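PDB 4HIZ: endosialidase from Enterobacteria phage phi92, which hydrolyses internal alpha-2,8 and alpha-2,9 linkages of sialic acid polymers, probably those of the capsule surrounding the phage's bacterial host. Local coordinates for residues V96-M102 / H113-S119; G120-Q124 / K480-Y485. Residue numbers count along the deposited sequence, not the author numbering.

Contact 1: V96-M102 / H113-S119; sequences VIYAPFM and HVAWVKS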
loop_
_atom_site.group_PDB
_atom_site.type_symbol
_atom_site.label_atom_id
_atom_site.label_comp_id
_atom_site.label_asym_id
_atom_site.label_seq_id
_atom_site.Cartn_x
_atom_site.Cartn_y
_atom_site.Cartn_z
ATOM N N VAL A 96 2.142 -1.790 -24.079
ATOM C CA VAL A 96 1.460 -1.487 -22.800
ATOM C C VAL A 96 -0.030 -1.639 -22.998
ATOM O O VAL A 96 -0.568 -1.184 -24.011
ATOM C CB VAL A 96 1.796 -0.053 -22.336
ATOM C CG1 VAL A 96 1.006 0.342 -21.089
ATOM C CG2 VAL A 96 3.313 0.060 -22.077
ATOM N N ILE A 97 -0.712 -2.286 -22.047
ATOM C CA ILE A 97 -2.173 -2.415 -22.121
ATOM C C ILE A 97 -2.812 -1.284 -21.316
ATOM O O ILE A 97 -2.490 -1.090 -20.141
ATOM C CB ILE A 97 -2.630 -3.776 -21.546
ATOM C CG1 ILE A 97 -1.901 -4.925 -22.255
ATOM C CG2 ILE A 97 -4.180 -3.944 -21.676
ATOM C CD1 ILE A 97 -1.888 -6.225 -21.423
ATOM N N TYR A 98 -3.719 -0.537 -21.956
ATOM C CA TYR A 98 -4.414 0.570 -21.309
ATOM C C TYR A 98 -5.870 0.221 -21.067
ATOM O O TYR A 98 -6.584 -0.234 -21.981
ATOM C CB TYR A 98 -4.386 1.828 -22.195
ATOM C CG TYR A 98 -2.984 2.413 -22.375
ATOM C CD1 TYR A 98 -2.062 1.846 -23.274
ATOM C CD2 TYR A 98 -2.609 3.555 -21.678
ATOM C CE1 TYR A 98 -0.811 2.408 -23.447
ATOM C CE2 TYR A 98 -1.340 4.115 -21.828
ATOM C CZ TYR A 98 -0.459 3.543 -22.725
ATOM O OH TYR A 98 0.779 4.109 -22.863
ATOM N N ALA A 99 -6.304 0.427 -19.830
ATOM C CA ALA A 99 -7.704 0.210 -19.453
ATOM C C ALA A 99 -8.287 1.528 -18.906
ATOM O O ALA A 99 -8.263 1.805 -17.677
ATOM C CB ALA A 99 -7.808 -0.920 -18.354
ATOM N N PRO A 100 -8.828 2.362 -19.806
ATOM C CA PRO A 100 -9.461 3.595 -19.360
ATOM C C PRO A 100 -10.847 3.281 -18.807
ATOM O O PRO A 100 -11.458 2.276 -19.187
ATOM C CB PRO A 100 -9.602 4.420 -20.663
ATOM C CG PRO A 100 -8.644 3.726 -21.654
ATOM C CD PRO A 100 -8.796 2.263 -21.274
ATOM N N PHE A 101 -11.299 4.109 -17.873
ATOM C CA PHE A 101 -12.569 3.863 -17.155
ATOM C C PHE A 101 -12.952 5.186 -16.495
ATOM O O PHE A 101 -12.329 6.228 -16.777
ATOM C CB PHE A 101 -12.383 2.736 -16.106
ATOM C CG PHE A 101 -11.460 3.092 -14.966
ATOM C CD1 PHE A 101 -10.041 3.037 -15.126
ATOM C CD2 PHE A 101 -11.988 3.432 -13.721
ATOM C CE1 PHE A 101 -9.185 3.338 -14.052
ATOM C CE2 PHE A 101 -11.150 3.744 -12.630
ATOM C CZ PHE A 101 -9.737 3.693 -12.794
ATOM N N MET A 102 -14.011 5.212 -15.687
ATOM C CA MET A 102 -14.336 6.423 -14.952
ATOM C C MET A 102 -14.344 6.090 -13.447
ATOM O O MET A 102 -14.855 5.030 -13.040
ATOM C CB MET A 102 -15.709 6.977 -15.425
ATOM C CG MET A 102 -15.545 7.581 -16.886
ATOM S SD MET A 102 -17.183 8.119 -17.457
ATOM C CE MET A 102 -17.934 6.579 -17.946
ATOM N N HIS A 113 -13.693 11.409 -12.424
ATOM C CA HIS A 113 -12.608 11.597 -13.399
ATOM C C HIS A 113 -12.628 10.513 -14.462
ATOM O O HIS A 113 -12.842 9.328 -14.141
ATOM C CB HIS A 113 -11.228 11.478 -12.668
ATOM C CG HIS A 113 -10.929 12.611 -11.751
ATOM N ND1 HIS A 113 -10.374 13.799 -12.183
ATOM C CD2 HIS A 113 -11.070 12.730 -10.406
ATOM C CE1 HIS A 113 -10.165 14.595 -11.145
ATOM N NE2 HIS A 113 -10.579 13.972 -10.055
ATOM N N VAL A 114 -12.354 10.876 -15.729
ATOM C CA VAL A 114 -11.967 9.860 -16.709
ATOM C C VAL A 114 -10.534 9.467 -16.354
ATOM O O VAL A 114 -9.736 10.331 -16.051
ATOM C CB VAL A 114 -12.055 10.434 -18.132
ATOM C CG1 VAL A 114 -11.653 9.367 -19.158
ATOM C CG2 VAL A 114 -13.514 10.921 -18.388
ATOM N N ALA A 115 -10.234 8.177 -16.336
ATOM C CA ALA A 115 -8.936 7.735 -15.791
ATOM C C ALA A 115 -8.455 6.532 -16.552
ATOM O O ALA A 115 -9.171 5.984 -17.369
ATOM C CB ALA A 115 -9.183 7.326 -14.310
ATOM N N TRP A 116 -7.245 6.062 -16.275
ATOM C CA TRP A 116 -6.907 4.719 -16.740
ATOM C C TRP A 116 -6.001 4.039 -15.740
ATOM O O TRP A 116 -5.405 4.696 -14.873
ATOM C CB TRP A 116 -6.262 4.704 -18.142
ATOM C CG TRP A 116 -4.940 5.483 -18.341
ATOM C CD1 TRP A 116 -3.904 5.665 -17.439
ATOM C CD2 TRP A 116 -4.532 6.117 -19.556
ATOM N NE1 TRP A 116 -2.877 6.388 -18.030
ATOM C CE2 TRP A 116 -3.258 6.705 -19.323
ATOM C CE3 TRP A 116 -5.145 6.278 -20.808
ATOM C CZ2 TRP A 116 -2.578 7.412 -20.315
ATOM C CZ3 TRP A 116 -4.463 6.986 -21.800
ATOM C CH2 TRP A 116 -3.204 7.549 -21.541
ATOM N N VAL A 117 -5.969 2.721 -15.841
ATOM C CA VAL A 117 -4.845 1.949 -15.278
ATOM C C VAL A 117 -4.182 1.210 -16.431
ATOM O O VAL A 117 -4.791 1.022 -17.513
ATOM C CB VAL A 117 -5.262 0.931 -14.148
ATOM C CG1 VAL A 117 -5.773 1.692 -12.894
ATOM C CG2 VAL A 117 -6.326 -0.069 -14.680
ATOM N N LYS A 118 -2.932 0.798 -16.232
ATOM C CA LYS A 118 -2.137 0.249 -17.336
ATOM C C LYS A 118 -1.403 -0.983 -16.857
ATOM O O LYS A 118 -1.104 -1.092 -15.655
ATOM C CB LYS A 118 -1.064 1.263 -17.776
ATOM C CG LYS A 118 -1.595 2.681 -18.032
ATOM C CD LYS A 118 -0.447 3.606 -18.521
ATOM C CE LYS A 118 0.636 3.777 -17.445
ATOM N NZ LYS A 118 1.554 4.967 -17.746
ATOM N N SER A 119 -1.084 -1.890 -17.780
ATOM C CA SER A 119 -0.219 -3.033 -17.444
ATOM C C SER A 119 0.970 -3.066 -18.353
ATOM O O SER A 119 0.816 -3.091 -19.581
ATOM C CB SER A 119 -0.957 -4.373 -17.572
ATOM O OG SER A 119 -0.027 -5.427 -17.224
HETATM O O HOH W 1 2.201 4.904 -20.544
#

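Contact 2: G120-Q124 / K480-Y485; sequences GDDGQ and KDGWLY. With EDO (1,2-ethanediol), chain R.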
loop_
_atom_site.group_PDB
_atom_site.type_symbol
_atom_site.label_atom_id
_atom_site.label_comp_id
_atom_site.label_asym_id
_atom_site.label_seq_id
_atom_site.Cartn_x
_atom_site.Cartn_y
_atom_site.Cartn_z
ATOM N N GLY A 120 2.147 -3.122 -17.741
ATOM C CA GLY A 120 3.401 -3.327 -18.455
ATOM C C GLY A 120 3.912 -4.758 -18.454
ATOM O O GLY A 120 5.051 -4.999 -18.864
ATOM N N ASP A 121 3.095 -5.712 -18.008
ATOM C CA ASP A 121 3.536 -7.113 -17.961
ATOM C C ASP A 121 2.465 -8.088 -18.488
ATOM O O ASP A 121 2.229 -9.157 -17.895
ATOM C CB ASP A 121 3.974 -7.488 -16.528
ATOM C CG ASP A 121 2.932 -7.152 -15.493
ATOM O OD1 ASP A 121 1.719 -7.050 -15.849
ATOM O OD2 ASP A 121 3.325 -7.063 -14.283
ATOM N N ASP A 122 1.843 -7.725 -19.619
ATOM C CA ASP A 122 0.903 -8.607 -20.273
ATOM C C ASP A 122 -0.352 -8.848 -19.425
ATOM O O ASP A 122 -1.034 -9.860 -19.608
ATOM C CB ASP A 122 1.575 -9.919 -20.733
ATOM C CG ASP A 122 2.643 -9.651 -21.788
ATOM O OD1 ASP A 122 2.340 -8.942 -22.759
ATOM O OD2 ASP A 122 3.791 -10.072 -21.641
ATOM N N GLY A 123 -0.649 -7.917 -18.518
ATOM C CA GLY A 123 -1.912 -7.951 -17.780
ATOM C C GLY A 123 -1.795 -8.675 -16.450
ATOM O O GLY A 123 -2.830 -9.002 -15.846
ATOM N N GLN A 124 -0.566 -8.951 -15.998
ATOM C CA GLN A 124 -0.439 -9.576 -14.683
ATOM C C GLN A 124 -0.636 -8.581 -13.565
ATOM O O GLN A 124 -1.292 -8.907 -12.570
ATOM C CB GLN A 124 0.969 -10.198 -14.542
ATOM C CG GLN A 124 1.151 -11.330 -15.522
ATOM C CD GLN A 124 2.503 -12.006 -15.324
ATOM O OE1 GLN A 124 2.634 -12.869 -14.442
ATOM N NE2 GLN A 124 3.511 -11.596 -16.105
ATOM N N LYS A 480 -3.307 -8.221 -27.156
ATOM C CA LYS A 480 -1.857 -8.012 -27.292
ATOM C C LYS A 480 -1.204 -9.333 -27.617
ATOM O O LYS A 480 -1.228 -10.244 -26.822
ATOM C CB LYS A 480 -1.229 -7.404 -26.034
ATOM C CG LYS A 480 0.318 -7.223 -26.189
ATOM C CD LYS A 480 0.981 -6.652 -24.942
ATOM C CE LYS A 480 2.515 -6.572 -25.113
ATOM N NZ LYS A 480 3.104 -7.917 -25.206
ATOM N N ASP A 481 -0.646 -9.441 -28.822
ATOM C CA ASP A 481 0.022 -10.668 -29.254
ATOM C C ASP A 481 -0.888 -11.883 -29.068
ATOM O O ASP A 481 -2.027 -11.898 -29.565
ATOM C CB ASP A 481 1.399 -10.818 -28.539
ATOM C CG ASP A 481 2.339 -9.634 -28.846
ATOM O OD1 ASP A 481 2.577 -9.363 -30.045
ATOM O OD2 ASP A 481 2.812 -8.941 -27.906
ATOM N N GLY A 482 -0.429 -12.848 -28.285
ATOM C CA GLY A 482 -1.178 -14.081 -28.086
ATOM C C GLY A 482 -2.206 -14.103 -26.979
ATOM O O GLY A 482 -2.702 -15.174 -26.641
ATOM N N TRP A 483 -2.542 -12.934 -26.442
ATOM C CA TRP A 483 -3.531 -12.848 -25.386
ATOM C C TRP A 483 -4.637 -11.859 -25.744
ATOM O O TRP A 483 -4.384 -10.775 -26.292
ATOM C CB TRP A 483 -2.872 -12.322 -24.098
ATOM C CG TRP A 483 -1.895 -13.203 -23.395
ATOM C CD1 TRP A 483 -0.553 -12.959 -23.214
ATOM C CD2 TRP A 483 -2.187 -14.425 -22.715
ATOM N NE1 TRP A 483 -0.001 -13.966 -22.440
ATOM C CE2 TRP A 483 -0.980 -14.892 -22.147
ATOM C CE3 TRP A 483 -3.356 -15.192 -22.563
ATOM C CZ2 TRP A 483 -0.916 -16.082 -21.399
ATOM C CZ3 TRP A 483 -3.296 -16.387 -21.820
ATOM C CH2 TRP A 483 -2.076 -16.817 -21.250
ATOM N N LEU A 484 -5.872 -12.235 -25.445
ATOM C CA LEU A 484 -7.022 -11.338 -25.596
ATOM C C LEU A 484 -7.486 -10.964 -24.165
ATOM O O LEU A 484 -7.395 -11.788 -23.257
ATOM C CB LEU A 484 -8.115 -12.101 -26.349
ATOM C CG LEU A 484 -9.482 -11.388 -26.427
ATOM C CD1 LEU A 484 -10.213 -11.793 -27.746
ATOM C CD2 LEU A 484 -10.379 -11.694 -25.216
ATOM N N TYR A 485 -7.948 -9.732 -23.969
ATOM C CA TYR A 485 -8.374 -9.240 -22.655
ATOM C C TYR A 485 -9.813 -8.736 -22.741
ATOM O O TYR A 485 -10.117 -7.847 -23.543
ATOM C CB TYR A 485 -7.497 -8.075 -22.195
ATOM C CG TYR A 485 -6.029 -8.468 -22.165
ATOM C CD1 TYR A 485 -5.247 -8.389 -23.330
ATOM C CD2 TYR A 485 -5.417 -8.919 -20.992
ATOM C CE1 TYR A 485 -3.911 -8.770 -23.350
ATOM C CE2 TYR A 485 -4.087 -9.280 -21.003
ATOM C CZ TYR A 485 -3.349 -9.206 -22.160
ATOM O OH TYR A 485 -2.005 -9.597 -22.157
HETATM C C1 EDO R . 1.706 -4.335 -29.172
HETATM O O1 EDO R . 2.167 -3.013 -28.902
HETATM C C2 EDO R . 2.586 -5.388 -28.521
HETATM O O2 EDO R . 2.562 -6.552 -29.347
HETATM O O HOH W 2 0.868 -10.300 -24.868
#

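Contact 1: V96-M102 / H113-S119
Tyr98 turns the edge of its ring onto the face of the six-membered ring of Trp116, a T-shaped pair with centroids 4.8 Å apart and planes at 65°. The two sit diagonally across the strands: Tyr98 pairs directly with Lys118, and Trp116 with Pro100, whose CA lies only 3.8 Å from the CA of Trp116. The Lys118 chain runs along the tyrosine, CD 3.5 Å from Tyr98 CE2, and a water accepts from Lys118 NZ (2.9 Å) while also hydrogen-bonding Tyr98 OH (2.8 Å). The same ammonium group forms a salt bridge with Asp511 of the second subunit, and Trp116 NE1 bonds to Glu130.

The other face of the hairpin is apolar around Phe101. Ala115 CB sits over that ring, 4.2 Å from its centroid in a CH-pi contact, while Val117 CG1 lies 4.0 Å from Phe101 CE1. Between the two faces, the antiparallel backbones are joined by reciprocal N-H...O bonds in three hydrogen-bonded pairs: Ile97 with Ser119, Ala99 with Val117 and Phe101 with Ala115. Pro100 has no N-H to give, but it falls in a non-hydrogen-bonded pair, so no hydrogen bond to 113-119 is lost; its CA makes a CA-H...O contact with Ala115 O at 3.1 Å, as the CA of Lys118 does with Ile97 O.

Ile97 and Ala99 pack on strand 483-490, whereas Pro100 and Val114, on the opposite face, pack on strand 144-154. A twisted antiparallel hairpin held between two neighbouring sheets in this way is the middle of a blade in the beta-propeller of the sialidase fold.

Contact 2: G120-Q124 / K480-Y485
Lys480 NZ makes a salt bridge with Asp122 OD1 at 2.8 Å and a second with Asp481 OD2 at 2.9 Å, so one ammonium group joins two turns. Its third partner is Tyr433 OH of the second subunit, which also bonds Asp122 OD2. A water donates to Asp122 OD1 and to the backbone Lys480 O, 2.9 Å each, adding a second route between the segments. Tyr485 OH then donates to Asp122 O at 2.7 Å; Arg521 binds the same carbonyl.

Farther out, Tyr485 CE2 lies 4.1 Å from Gly123 CA. A side chain at Gly123 would strike this ring, and its backbone angles (93°/13°) would also jam a CB against the preceding carbonyl. Trp483 touches lightly, with CD1 4.5 Å from Asp122 CB.

The lysine comes from a tight type II' hairpin turn, Lys480 to Trp483, and its acceptor from a type I' turn, Asp121 to Gln124. Ser119 OG bonds to the N atoms of Asp121 and Gly123, and Asp121 OD2 to Thr125 OG1. With the sequence SGDDGQTW, this second turn is the Asp box, the signature turn of sialidase propeller blades.

Contact 1 comes first along the chain: strand 96-104 turns back, and strand 113-119 closes a loop of eight residues. The chain then passes directly from Ser119 into 120-124, where contact 2 opens. It closes 355 residues later, at 480-485, after the chain has traced the other sheets of the propeller. The two are therefore in series. Contact 1 builds the first blade from within, while contact 2 joins that blade's turn to the last blade, whose sheet includes strand 71-75 from the beginning of the propeller. They meet at Ile97, whose CD1 lies 3.4 Å from Tyr485 CZ, and both reach the second subunit of the trimer.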